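PDB 3PTW: malonyl CoA-acyl carrier protein transacylase from Clostridium perfringens, which catalyses the transfer of the malonyl group from malonyl-CoA to acyl carrier protein, which in bacteria supplies malonyl units for fatty acid synthesis. Local coordinates for residues A[4-9]-A[269-274]; A[14-19]-A[49-54]; A[102-107]-A[217-222]; A[119-124]-A[196-201]. All blocks are in the same frame, centred on the assembly; numbering follows the deposited sequence.

Interaction 1: residues A[4-9]-A[269-274]; sequences LGFLFA and TFIEIG
Ile273 and Leu7 bury the most surface in this contact, and Ile271 comes next. The strands 4-8 and 269-273 run parallel, with an angle of 27° between their directions. Leu7 is gripped on both its backbone atoms: Leu7 N donates to Ile271 O at 2.9 Å, and Ile273 N donates to Leu7 O at 2.6 Å. The ladder continues through Gly5, which gives its N to Thr269 O and takes Ile271 N on its O, and ends with Ala9 N on Ile273 O.

On one face, Ile273 touches two aromatic rings of strand 4-8. Its extended CG1 branch (chi2 168°) carries CD1 over the face of the Phe6 ring, 3.6 Å from the centroid, in a CH-pi contact. Its CB and CG2 meet the Phe8 ring, with CB 3.9 Å from Phe8 CD1. Helix 59-79 packs on this face through Ile73 and Leu77.

Leu7 points to the other face. Both its methyls meet the Phe270 ring, with CD2 4.0 Å from Phe270 CD1. Helix 255-264 covers this pair through Met262. The arrangement is a neighbouring parallel pair inside the mixed sheet, with strand 86-89 beyond 4-8 and strand 291-295 beyond 269-273. The sheet is sandwiched between helices, as in the hydrolase-like subdomain of acyl transferases.

Interaction 2: residues A[14-19]-A[49-54]; sequences QYVGMG and FNDPEG
Val16 and Phe49 make the first shell, and no hydrogen bond crosses between the two segments. Val16 CG1 lies 3.3 Å from Phe49 O and 3.4 Å from Asn50 O. This branch is anti to the backbone N (chi1 -176°), which lays it against the two carbonyls. The other methyl, CG2, meets Asp51 CB at 4.1 Å, the two side chains crossing at about a right angle. Phe49 reaches back with its ring. Met18 O sits at the ring edge, in its plane, 3.4 Å from Phe49 CE1. Gly19 C lies 3.6 Å from the same CE1 atom.

The second shell shapes these groups. Residues 15-18 form a type II turn, closed by Met18 N to Tyr15 O at 3.1 Å, with Gly17 at its third position with positive phi. Met18 CB sits over the centre of the Tyr15 ring, and Met18 SD takes a weak bond from Tyr15 N. On the other side, Asp51 is fixed by backbone donors just beyond its segment: OD1 accepts from Leu56 N and OD2 from Leu55 N. Phe49 also meets Phe23 edge-to-face and touches the Phe33 ring.

Gly19 is the N-cap of helix 20-25, and Phe49 belongs to helix 44-49. The contact therefore joins the start of one helix to the end of the other, while Met18 packs on helix 59-79.

Interaction 3: residues A[102-107]-A[217-222]; sequences GAINFE and ISINKL
Ala103 and Asn220 hold the tight part of this contact. Asn220 N donates to Ala103 O at 2.7 Å with a nearly straight N-H...O angle of 171°. Ile219 CA also approaches this oxygen, at 3.4 Å. The Ala103 methyl is also packed closely: CB lies 3.5 Å from Leu222 CD2, tighter than usual for two carbons, and 3.4 Å from Asn220 O.

The rest is looser. Ile104 CG1 and Ile219 CG1 only just meet, at 4.4 Å. The Asn220 amide is swung back beside its own backbone N (chi1 -54°), and ND2 makes a weak bond to Gly102 O at 3.3 Å. Asn220 and Lys221 lie toward solvent. A water bridges the segments near Ser218, accepting from Asn105 N and donating to Ser218 O.

Gly102 ends helix 93-100 in a Schellman motif, and Asn105 caps the next helix through OD1 to Asp108 N. Ile219 and Leu222 also pack on helix 241-248. The chemistry implies that, across this contact, the loop 217-222 meets the turn between two helices mainly through main-chain atoms, directly or through the water, with one small methyl as the apolar centre.

Interaction 4: residues A[119-124]-A[196-201]; sequences FMQEAV and APFHCS
Met120 and Phe198 form a Met-aromatic contact beside what is probably the active site. Next to Phe198 is His199, whose side chain touches Ser91 of a likely nucleophile elbow. The bend at chi3 (80°) carries Met120 CE over one face of the Phe198 ring, 3.9 Å from its centroid and offset toward the rim. Met120 SD stands farther above the same face, 5.0 Å from the centroid. Nearer the helix, Met120 CB packs on Phe198 CE1 at 3.5 Å, and Met120 O lies at the ring edge, in its plane.

Gln121 bends toward the ring too. Its NE2 lies 3.7 Å from Phe198 CZ, with the amide and ring planes 76° apart, and makes a weak bond to Thr59 OG1. Past the helix, Val124 CG2 reaches Pro197 CG at 3.7 Å.

The loop is sharply folded. Phe198 N donates to Ala196 O in an inverse gamma turn centred on Pro197, and a type II turn follows from Pro197 to Cys200. His199 ND1 donates to Gln248 O, which fixes the rotation of the imidazole. A histidine that touches the elbow serine and gives ND1 to a main-chain carbonyl is consistent with the Ser-His pair of malonyl transferases.

Interaction 1 closes the longest loop of the four, and the other three are nested inside it. Interaction 2 comes first and is complete before interaction 3 opens; interaction 4 lies within the loop that interaction 3 closes. Interaction 1 sits in the mixed sheet, with the centres of interactions 2 and 3 about 22 and 20 Å from its own. Interactions 3 and 4 use the start and the end of helix 106-122, with centres about 25 Å apart. The centre of interaction 4 lies about 27 Å from that of interaction 1, across the chain's centre. One acyl transferase domain holds all four, so its sheet core is tied through helices to the probable active-site loop.

Interaction 1: residues A[4-9]-A[269-274]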
loop_
_atom_site.group_PDB
_atom_site.type_symbol
_atom_site.label_atom_id
_atom_site.label_comp_id
_atom_site.label_asym_id
_atom_site.label_seq_id
_atom_site.Cartn_x
_atom_site.Cartn_y
_atom_site.Cartn_z
ATOM N N LEU A 4 -11.550 -10.268 11.646
ATOM C CA LEU A 4 -10.851 -10.040 10.365
ATOM C C LEU A 4 -10.376 -8.620 10.083
ATOM O O LEU A 4 -11.143 -7.665 10.213
ATOM C CB LEU A 4 -11.705 -10.489 9.170
ATOM C CG LEU A 4 -12.618 -11.720 9.220
ATOM C CD1 LEU A 4 -13.226 -11.910 7.839
ATOM C CD2 LEU A 4 -11.910 -12.993 9.682
ATOM N N GLY A 5 -9.119 -8.503 9.652
ATOM C CA GLY A 5 -8.560 -7.240 9.146
ATOM C C GLY A 5 -8.153 -7.343 7.679
ATOM O O GLY A 5 -7.532 -8.325 7.278
ATOM N N PHE A 6 -8.502 -6.342 6.867
ATOM C CA PHE A 6 -8.166 -6.358 5.426
ATOM C C PHE A 6 -6.861 -5.596 5.166
ATOM O O PHE A 6 -6.639 -4.518 5.726
ATOM C CB PHE A 6 -9.270 -5.719 4.572
ATOM C CG PHE A 6 -10.510 -6.573 4.385
ATOM C CD1 PHE A 6 -10.506 -7.932 4.646
ATOM C CD2 PHE A 6 -11.673 -5.998 3.885
ATOM C CE1 PHE A 6 -11.664 -8.704 4.449
ATOM C CE2 PHE A 6 -12.835 -6.764 3.677
ATOM C CZ PHE A 6 -12.825 -8.109 3.958
ATOM N N LEU A 7 -6.016 -6.155 4.311
ATOM C CA LEU A 7 -4.785 -5.486 3.897
ATOM C C LEU A 7 -4.837 -5.374 2.384
ATOM O O LEU A 7 -5.092 -6.363 1.687
ATOM C CB LEU A 7 -3.537 -6.280 4.320
ATOM C CG LEU A 7 -3.355 -6.631 5.802
ATOM C CD1 LEU A 7 -2.161 -7.542 5.981
ATOM C CD2 LEU A 7 -3.241 -5.404 6.699
ATOM N N PHE A 8 -4.628 -4.174 1.872
ATOM C CA PHE A 8 -4.721 -3.984 0.427
ATOM C C PHE A 8 -3.356 -3.809 -0.192
ATOM O O PHE A 8 -2.557 -2.984 0.275
ATOM C CB PHE A 8 -5.651 -2.822 0.092
ATOM C CG PHE A 8 -7.060 -3.040 0.567
ATOM C CD1 PHE A 8 -7.934 -3.857 -0.167
ATOM C CD2 PHE A 8 -7.500 -2.469 1.760
ATOM C CE1 PHE A 8 -9.224 -4.088 0.270
ATOM C CE2 PHE A 8 -8.802 -2.694 2.219
ATOM C CZ PHE A 8 -9.672 -3.509 1.471
ATOM N N ALA A 9 -3.110 -4.596 -1.242
ATOM C CA ALA A 9 -1.839 -4.594 -1.986
ATOM C C ALA A 9 -1.486 -3.239 -2.558
ATOM O O ALA A 9 -2.372 -2.418 -2.832
ATOM C CB ALA A 9 -1.888 -5.610 -3.095
ATOM N N THR A 269 -7.066 -12.348 12.319
ATOM C CA THR A 269 -7.059 -12.914 10.973
ATOM C C THR A 269 -6.880 -11.808 9.926
ATOM O O THR A 269 -7.723 -10.933 9.781
ATOM C CB THR A 269 -8.345 -13.731 10.698
ATOM O OG1 THR A 269 -8.656 -14.543 11.838
ATOM C CG2 THR A 269 -8.189 -14.625 9.468
ATOM N N PHE A 270 -5.749 -11.842 9.230
ATOM C CA PHE A 270 -5.436 -10.865 8.198
ATOM C C PHE A 270 -5.656 -11.460 6.824
ATOM O O PHE A 270 -5.197 -12.563 6.530
ATOM C CB PHE A 270 -3.998 -10.380 8.326
ATOM C CG PHE A 270 -3.760 -9.527 9.525
ATOM C CD1 PHE A 270 -3.946 -8.149 9.462
ATOM C CD2 PHE A 270 -3.364 -10.094 10.729
ATOM C CE1 PHE A 270 -3.716 -7.344 10.579
ATOM C CE2 PHE A 270 -3.132 -9.291 11.859
ATOM C CZ PHE A 270 -3.307 -7.920 11.776
ATOM N N ILE A 271 -6.390 -10.727 6.002
ATOM C CA ILE A 271 -6.610 -11.110 4.618
ATOM C C ILE A 271 -5.994 -10.033 3.737
ATOM O O ILE A 271 -6.508 -8.910 3.688
ATOM C CB ILE A 271 -8.107 -11.212 4.262
ATOM C CG1 ILE A 271 -8.903 -11.920 5.371
ATOM C CG2 ILE A 271 -8.279 -11.827 2.861
ATOM C CD1 ILE A 271 -9.012 -13.420 5.251
ATOM N N GLU A 272 -4.902 -10.384 3.054
ATOM C CA GLU A 272 -4.304 -9.522 2.044
ATOM C C GLU A 272 -5.139 -9.602 0.769
ATOM O O GLU A 272 -5.410 -10.676 0.270
ATOM C CB GLU A 272 -2.852 -9.926 1.780
ATOM C CG GLU A 272 -2.156 -9.178 0.643
ATOM C CD GLU A 272 -0.639 -9.299 0.725
ATOM O OE1 GLU A 272 -0.159 -10.332 1.245
ATOM O OE2 GLU A 272 0.085 -8.366 0.272
ATOM N N ILE A 273 -5.564 -8.452 0.269
ATOM C CA ILE A 273 -6.450 -8.393 -0.885
ATOM C C ILE A 273 -5.787 -7.628 -2.014
ATOM O O ILE A 273 -5.392 -6.470 -1.847
ATOM C CB ILE A 273 -7.801 -7.751 -0.514
ATOM C CG1 ILE A 273 -8.553 -8.655 0.476
ATOM C CG2 ILE A 273 -8.637 -7.450 -1.779
ATOM C CD1 ILE A 273 -9.760 -7.991 1.134
ATOM N N GLY A 274 -5.657 -8.289 -3.160
ATOM C CA GLY A 274 -5.024 -7.691 -4.328
ATOM C C GLY A 274 -3.834 -8.518 -4.765
ATOM O O GLY A 274 -3.669 -9.651 -4.292
#

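Interaction 2: residues A[14-19]-A[49-54]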
loop_
_atom_site.group_PDB
_atom_site.type_symbol
_atom_site.label_atom_id
_atom_site.label_comp_id
_atom_site.label_asym_id
_atom_site.label_seq_id
_atom_site.Cartn_x
_atom_site.Cartn_y
_atom_site.Cartn_z
ATOM N N GLN A 14 2.289 -5.492 -8.624
ATOM C CA GLN A 14 1.555 -5.618 -9.893
ATOM C C GLN A 14 2.212 -6.622 -10.838
ATOM O O GLN A 14 3.420 -6.833 -10.792
ATOM C CB GLN A 14 1.391 -4.258 -10.590
ATOM C CG GLN A 14 2.661 -3.710 -11.277
ATOM C CD GLN A 14 3.666 -3.080 -10.310
ATOM O OE1 GLN A 14 3.406 -2.962 -9.115
ATOM N NE2 GLN A 14 4.817 -2.669 -10.835
ATOM N N TYR A 15 1.400 -7.240 -11.688
ATOM C CA TYR A 15 1.886 -8.134 -12.744
ATOM C C TYR A 15 0.830 -8.256 -13.833
ATOM O O TYR A 15 -0.379 -8.097 -13.576
ATOM C CB TYR A 15 2.242 -9.528 -12.196
ATOM C CG TYR A 15 1.114 -10.244 -11.453
ATOM C CD1 TYR A 15 0.261 -11.148 -12.111
ATOM C CD2 TYR A 15 0.919 -10.028 -10.088
ATOM C CE1 TYR A 15 -0.780 -11.798 -11.414
ATOM C CE2 TYR A 15 -0.104 -10.662 -9.389
ATOM C CZ TYR A 15 -0.943 -11.543 -10.037
ATOM O OH TYR A 15 -1.939 -12.165 -9.302
ATOM N N VAL A 16 1.294 -8.532 -15.052
ATOM C CA VAL A 16 0.409 -8.725 -16.189
ATOM C C VAL A 16 -0.498 -9.921 -15.922
ATOM O O VAL A 16 -0.027 -10.999 -15.569
ATOM C CB VAL A 16 1.215 -8.949 -17.493
ATOM C CG1 VAL A 16 0.283 -9.038 -18.688
ATOM C CG2 VAL A 16 2.231 -7.827 -17.689
ATOM N N GLY A 17 -1.801 -9.717 -16.097
ATOM C CA GLY A 17 -2.797 -10.761 -15.864
ATOM C C GLY A 17 -3.456 -10.680 -14.491
ATOM O O GLY A 17 -4.406 -11.403 -14.228
ATOM N N MET A 18 -2.971 -9.805 -13.607
ATOM C CA MET A 18 -3.646 -9.626 -12.313
ATOM C C MET A 18 -5.098 -9.201 -12.570
ATOM O O MET A 18 -5.399 -8.538 -13.572
ATOM C CB MET A 18 -2.902 -8.630 -11.420
ATOM C CG MET A 18 -2.993 -7.171 -11.865
ATOM S SD MET A 18 -1.983 -6.084 -10.848
ATOM C CE MET A 18 -2.377 -4.497 -11.614
ATOM N N GLY A 19 -6.007 -9.647 -11.710
ATOM C CA GLY A 19 -7.426 -9.329 -11.860
ATOM C C GLY A 19 -8.220 -10.183 -12.826
ATOM O O GLY A 19 -9.448 -10.272 -12.719
ATOM N N PHE A 49 -4.547 -6.946 -17.938
ATOM C CA PHE A 49 -4.531 -8.332 -18.390
ATOM C C PHE A 49 -3.448 -8.553 -19.427
ATOM O O PHE A 49 -2.854 -9.625 -19.469
ATOM C CB PHE A 49 -5.910 -8.787 -18.919
ATOM C CG PHE A 49 -7.067 -8.491 -17.979
ATOM C CD1 PHE A 49 -6.862 -8.347 -16.599
ATOM C CD2 PHE A 49 -8.366 -8.369 -18.475
ATOM C CE1 PHE A 49 -7.922 -8.072 -15.740
ATOM C CE2 PHE A 49 -9.435 -8.103 -17.624
ATOM C CZ PHE A 49 -9.217 -7.945 -16.254
ATOM N N ASN A 50 -3.177 -7.535 -20.245
ATOM C CA ASN A 50 -2.182 -7.657 -21.311
ATOM C C ASN A 50 -0.993 -6.722 -21.217
ATOM O O ASN A 50 0.124 -7.130 -21.517
ATOM C CB ASN A 50 -2.847 -7.507 -22.673
ATOM C CG ASN A 50 -3.678 -8.705 -23.030
ATOM O OD1 ASN A 50 -3.168 -9.819 -23.082
ATOM N ND2 ASN A 50 -4.970 -8.492 -23.263
ATOM N N ASP A 51 -1.246 -5.476 -20.812
ATOM C CA ASP A 51 -0.234 -4.399 -20.801
ATOM C C ASP A 51 0.584 -4.236 -22.106
ATOM O O ASP A 51 1.826 -4.222 -22.058
ATOM C CB ASP A 51 0.698 -4.551 -19.593
ATOM C CG ASP A 51 1.600 -3.349 -19.394
ATOM O OD1 ASP A 51 2.664 -3.509 -18.745
ATOM O OD2 ASP A 51 1.251 -2.253 -19.895
ATOM N N PRO A 52 -0.104 -4.068 -23.260
ATOM C CA PRO A 52 0.558 -4.037 -24.575
ATOM C C PRO A 52 1.376 -2.773 -24.879
ATOM O O PRO A 52 2.080 -2.733 -25.891
ATOM C CB PRO A 52 -0.617 -4.131 -25.558
ATOM C CG PRO A 52 -1.750 -3.502 -24.832
ATOM C CD PRO A 52 -1.563 -3.877 -23.386
ATOM N N GLU A 53 1.265 -1.749 -24.034
ATOM C CA GLU A 53 2.036 -0.519 -24.215
ATOM C C GLU A 53 3.170 -0.426 -23.195
ATOM O O GLU A 53 4.005 0.487 -23.261
ATOM C CB GLU A 53 1.127 0.714 -24.143
ATOM C CG GLU A 53 0.120 0.840 -25.299
ATOM C CD GLU A 53 -1.052 1.774 -24.981
ATOM O OE1 GLU A 53 -2.101 1.671 -25.661
ATOM O OE2 GLU A 53 -0.930 2.610 -24.059
ATOM N N GLY A 54 3.207 -1.390 -22.275
ATOM C CA GLY A 54 4.246 -1.450 -21.250
ATOM C C GLY A 54 4.080 -0.413 -20.144
ATOM O O GLY A 54 5.071 0.131 -19.646
#

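Interaction 3: residues A[102-107]-A[217-222]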
loop_
_atom_site.group_PDB
_atom_site.type_symbol
_atom_site.label_atom_id
_atom_site.label_comp_id
_atom_site.label_asym_id
_atom_site.label_seq_id
_atom_site.Cartn_x
_atom_site.Cartn_y
_atom_site.Cartn_z
ATOM N N GLY A 102 -15.870 3.784 2.498
ATOM C CA GLY A 102 -16.877 4.728 2.012
ATOM C C GLY A 102 -16.464 6.196 2.088
ATOM O O GLY A 102 -17.232 7.076 1.700
ATOM N N ALA A 103 -15.249 6.474 2.573
ATOM C CA ALA A 103 -14.771 7.857 2.690
ATOM C C ALA A 103 -14.534 8.468 1.312
ATOM O O ALA A 103 -14.696 9.678 1.101
ATOM C CB ALA A 103 -13.510 7.902 3.508
ATOM N N ILE A 104 -14.132 7.607 0.379
ATOM C CA ILE A 104 -13.857 8.008 -0.982
ATOM C C ILE A 104 -14.585 7.039 -1.903
ATOM O O ILE A 104 -14.620 5.839 -1.667
ATOM C CB ILE A 104 -12.322 8.049 -1.288
ATOM C CG1 ILE A 104 -11.607 9.058 -0.364
ATOM C CG2 ILE A 104 -12.069 8.434 -2.738
ATOM C CD1 ILE A 104 -10.056 9.000 -0.410
ATOM N N ASN A 105 -15.181 7.597 -2.936
ATOM C CA ASN A 105 -15.855 6.852 -3.980
ATOM C C ASN A 105 -14.817 6.129 -4.855
ATOM O O ASN A 105 -13.709 6.626 -5.055
ATOM C CB ASN A 105 -16.691 7.869 -4.777
ATOM C CG ASN A 105 -17.190 7.342 -6.076
ATOM O OD1 ASN A 105 -16.727 7.768 -7.135
ATOM N ND2 ASN A 105 -18.158 6.427 -6.024
ATOM N N PHE A 106 -15.163 4.945 -5.347
ATOM C CA PHE A 106 -14.270 4.197 -6.243
ATOM C C PHE A 106 -13.800 4.990 -7.484
ATOM O O PHE A 106 -12.593 5.117 -7.708
ATOM C CB PHE A 106 -14.882 2.848 -6.657
ATOM C CG PHE A 106 -14.087 2.131 -7.721
ATOM C CD1 PHE A 106 -12.814 1.638 -7.442
ATOM C CD2 PHE A 106 -14.597 1.984 -9.013
ATOM C CE1 PHE A 106 -12.066 0.995 -8.426
ATOM C CE2 PHE A 106 -13.864 1.338 -9.997
ATOM C CZ PHE A 106 -12.594 0.840 -9.702
ATOM N N GLU A 107 -14.739 5.514 -8.276
ATOM C CA GLU A 107 -14.402 6.322 -9.461
ATOM C C GLU A 107 -13.447 7.486 -9.139
ATOM O O GLU A 107 -12.512 7.747 -9.889
ATOM C CB GLU A 107 -15.658 6.854 -10.170
ATOM C CG GLU A 107 -16.427 5.812 -10.977
ATOM C CD GLU A 107 -17.467 5.057 -10.157
ATOM O OE1 GLU A 107 -18.491 4.654 -10.746
ATOM O OE2 GLU A 107 -17.274 4.865 -8.926
ATOM N N ILE A 217 -12.251 16.851 -4.783
ATOM C CA ILE A 217 -13.193 15.726 -4.763
ATOM C C ILE A 217 -13.997 15.665 -3.464
ATOM O O ILE A 217 -13.681 16.347 -2.490
ATOM C CB ILE A 217 -12.532 14.333 -5.123
ATOM C CG1 ILE A 217 -12.025 13.582 -3.878
ATOM C CG2 ILE A 217 -11.491 14.459 -6.249
ATOM C CD1 ILE A 217 -10.544 13.582 -3.671
ATOM N N SER A 218 -15.039 14.844 -3.468
ATOM C CA SER A 218 -15.896 14.672 -2.304
ATOM C C SER A 218 -15.386 13.591 -1.355
ATOM O O SER A 218 -15.149 12.442 -1.749
ATOM C CB SER A 218 -17.345 14.408 -2.729
ATOM O OG SER A 218 -17.387 13.612 -3.892
ATOM N N ILE A 219 -15.208 13.978 -0.097
ATOM C CA ILE A 219 -14.693 13.077 0.919
ATOM C C ILE A 219 -15.728 12.915 2.023
ATOM O O ILE A 219 -16.180 13.899 2.605
ATOM C CB ILE A 219 -13.323 13.562 1.462
ATOM C CG1 ILE A 219 -12.235 13.312 0.410
ATOM C CG2 ILE A 219 -12.952 12.839 2.763
ATOM C CD1 ILE A 219 -11.148 14.345 0.391
ATOM N N ASN A 220 -16.106 11.665 2.278
ATOM C CA ASN A 220 -17.137 11.337 3.250
ATOM C C ASN A 220 -16.561 10.825 4.567
ATOM O O ASN A 220 -15.361 10.530 4.672
ATOM C CB ASN A 220 -18.072 10.270 2.680
ATOM C CG ASN A 220 -18.645 10.655 1.334
ATOM O OD1 ASN A 220 -19.437 11.589 1.234
ATOM N ND2 ASN A 220 -18.245 9.932 0.286
ATOM N N LYS A 221 -17.439 10.718 5.562
ATOM C CA LYS A 221 -17.139 10.066 6.824
ATOM C C LYS A 221 -16.702 8.603 6.579
ATOM O O LYS A 221 -17.224 7.923 5.689
ATOM C CB LYS A 221 -18.386 10.145 7.714
ATOM C CG LYS A 221 -18.381 9.292 8.968
ATOM C CD LYS A 221 -19.807 9.083 9.482
ATOM C CE LYS A 221 -19.825 8.194 10.715
ATOM N NZ LYS A 221 -19.498 6.778 10.388
ATOM N N LEU A 222 -15.731 8.133 7.360
ATOM C CA LEU A 222 -15.286 6.736 7.281
ATOM C C LEU A 222 -16.252 5.814 7.993
ATOM O O LEU A 222 -16.749 6.131 9.079
ATOM C CB LEU A 222 -13.910 6.519 7.920
ATOM C CG LEU A 222 -12.743 7.508 7.907
ATOM C CD1 LEU A 222 -11.452 6.731 7.713
ATOM C CD2 LEU A 222 -12.888 8.573 6.849
HETATM O O HOH W 1 -15.112 10.643 -3.512
#

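Interaction 4: residues A[119-124]-A[196-201]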
loop_
_atom_site.group_PDB
_atom_site.type_symbol
_atom_site.label_atom_id
_atom_site.label_comp_id
_atom_site.label_asym_id
_atom_site.label_seq_id
_atom_site.Cartn_x
_atom_site.Cartn_y
_atom_site.Cartn_z
ATOM N N PHE A 119 2.375 12.497 -9.963
ATOM C CA PHE A 119 3.053 13.518 -9.162
ATOM C C PHE A 119 4.267 12.942 -8.420
ATOM O O PHE A 119 5.341 13.569 -8.378
ATOM C CB PHE A 119 2.096 14.202 -8.166
ATOM C CG PHE A 119 0.857 14.798 -8.791
ATOM C CD1 PHE A 119 0.878 15.337 -10.080
ATOM C CD2 PHE A 119 -0.337 14.844 -8.067
ATOM C CE1 PHE A 119 -0.274 15.893 -10.653
ATOM C CE2 PHE A 119 -1.495 15.394 -8.623
ATOM C CZ PHE A 119 -1.463 15.923 -9.922
ATOM N N MET A 120 4.099 11.750 -7.844
ATOM C CA MET A 120 5.193 11.110 -7.117
ATOM C C MET A 120 6.388 10.803 -8.026
ATOM O O MET A 120 7.544 10.986 -7.621
ATOM C CB MET A 120 4.723 9.843 -6.410
ATOM C CG MET A 120 3.798 10.111 -5.224
ATOM S SD MET A 120 3.076 8.606 -4.547
ATOM C CE MET A 120 4.433 8.009 -3.544
ATOM N N GLN A 121 6.104 10.350 -9.251
ATOM C CA GLN A 121 7.163 9.990 -10.193
ATOM C C GLN A 121 7.906 11.218 -10.718
ATOM O O GLN A 121 9.129 11.175 -10.890
ATOM C CB GLN A 121 6.608 9.161 -11.357
ATOM C CG GLN A 121 7.652 8.292 -12.118
ATOM C CD GLN A 121 8.529 7.425 -11.198
ATOM O OE1 GLN A 121 9.754 7.381 -11.349
ATOM N NE2 GLN A 121 7.908 6.749 -10.242
ATOM N N GLU A 122 7.165 12.301 -10.946
ATOM C CA GLU A 122 7.701 13.525 -11.549
ATOM C C GLU A 122 8.330 14.519 -10.566
ATOM O O GLU A 122 8.977 15.460 -10.996
ATOM C CB GLU A 122 6.609 14.242 -12.351
ATOM C CG GLU A 122 6.147 13.496 -13.592
ATOM C CD GLU A 122 5.063 14.249 -14.367
ATOM O OE1 GLU A 122 4.434 15.172 -13.792
ATOM O OE2 GLU A 122 4.841 13.915 -15.553
ATOM N N ALA A 123 8.130 14.319 -9.262
ATOM C CA ALA A 123 8.580 15.283 -8.237
ATOM C C ALA A 123 10.082 15.556 -8.284
ATOM O O ALA A 123 10.519 16.703 -8.210
ATOM C CB ALA A 123 8.174 14.815 -6.834
ATOM N N VAL A 124 10.858 14.476 -8.398
ATOM C CA VAL A 124 12.313 14.529 -8.460
ATOM C C VAL A 124 12.751 13.986 -9.821
ATOM O O VAL A 124 12.187 13.005 -10.309
ATOM C CB VAL A 124 12.930 13.679 -7.319
ATOM C CG1 VAL A 124 14.448 13.729 -7.354
ATOM C CG2 VAL A 124 12.414 14.159 -5.961
ATOM N N ALA A 196 12.806 6.980 -7.789
ATOM C CA ALA A 196 12.129 8.084 -7.112
ATOM C C ALA A 196 12.189 7.926 -5.598
ATOM O O ALA A 196 11.851 6.869 -5.089
ATOM C CB ALA A 196 10.689 8.197 -7.577
ATOM N N PRO A 197 12.605 8.986 -4.879
ATOM C CA PRO A 197 12.741 8.941 -3.419
ATOM C C PRO A 197 11.406 9.062 -2.697
ATOM O O PRO A 197 11.148 10.069 -2.017
ATOM C CB PRO A 197 13.638 10.140 -3.114
ATOM C CG PRO A 197 13.380 11.100 -4.210
ATOM C CD PRO A 197 13.014 10.291 -5.432
ATOM N N PHE A 198 10.559 8.039 -2.847
ATOM C CA PHE A 198 9.254 8.056 -2.212
ATOM C C PHE A 198 9.385 8.209 -0.691
ATOM O O PHE A 198 10.347 7.736 -0.082
ATOM C CB PHE A 198 8.461 6.784 -2.541
ATOM C CG PHE A 198 8.002 6.679 -3.977
ATOM C CD1 PHE A 198 7.948 7.791 -4.811
ATOM C CD2 PHE A 198 7.568 5.451 -4.478
ATOM C CE1 PHE A 198 7.513 7.672 -6.142
ATOM C CE2 PHE A 198 7.116 5.324 -5.794
ATOM C CZ PHE A 198 7.093 6.438 -6.631
ATOM N N HIS A 199 8.413 8.898 -0.103
ATOM C CA HIS A 199 8.253 9.020 1.343
ATOM C C HIS A 199 9.331 9.771 2.098
ATOM O O HIS A 199 9.542 9.539 3.291
ATOM C CB HIS A 199 7.979 7.654 1.966
ATOM C CG HIS A 199 6.837 6.930 1.326
ATOM N ND1 HIS A 199 5.527 7.331 1.480
ATOM C CD2 HIS A 199 6.810 5.841 0.519
ATOM C CE1 HIS A 199 4.741 6.509 0.799
ATOM N NE2 HIS A 199 5.496 5.596 0.209
ATOM N N CYS A 200 10.020 10.673 1.404
ATOM C CA CYS A 200 10.851 11.666 2.090
ATOM C C CYS A 200 10.446 13.073 1.664
ATOM O O CYS A 200 9.627 13.253 0.757
ATOM C CB CYS A 200 12.354 11.432 1.863
ATOM S SG CYS A 200 12.921 11.804 0.202
ATOM N N SER A 201 11.025 14.057 2.339
ATOM C CA SER A 201 10.745 15.469 2.101
ATOM C C SER A 201 10.962 15.920 0.641
ATOM O O SER A 201 10.448 16.960 0.227
ATOM C CB SER A 201 11.591 16.322 3.049
ATOM O OG SER A 201 12.950 16.304 2.636
#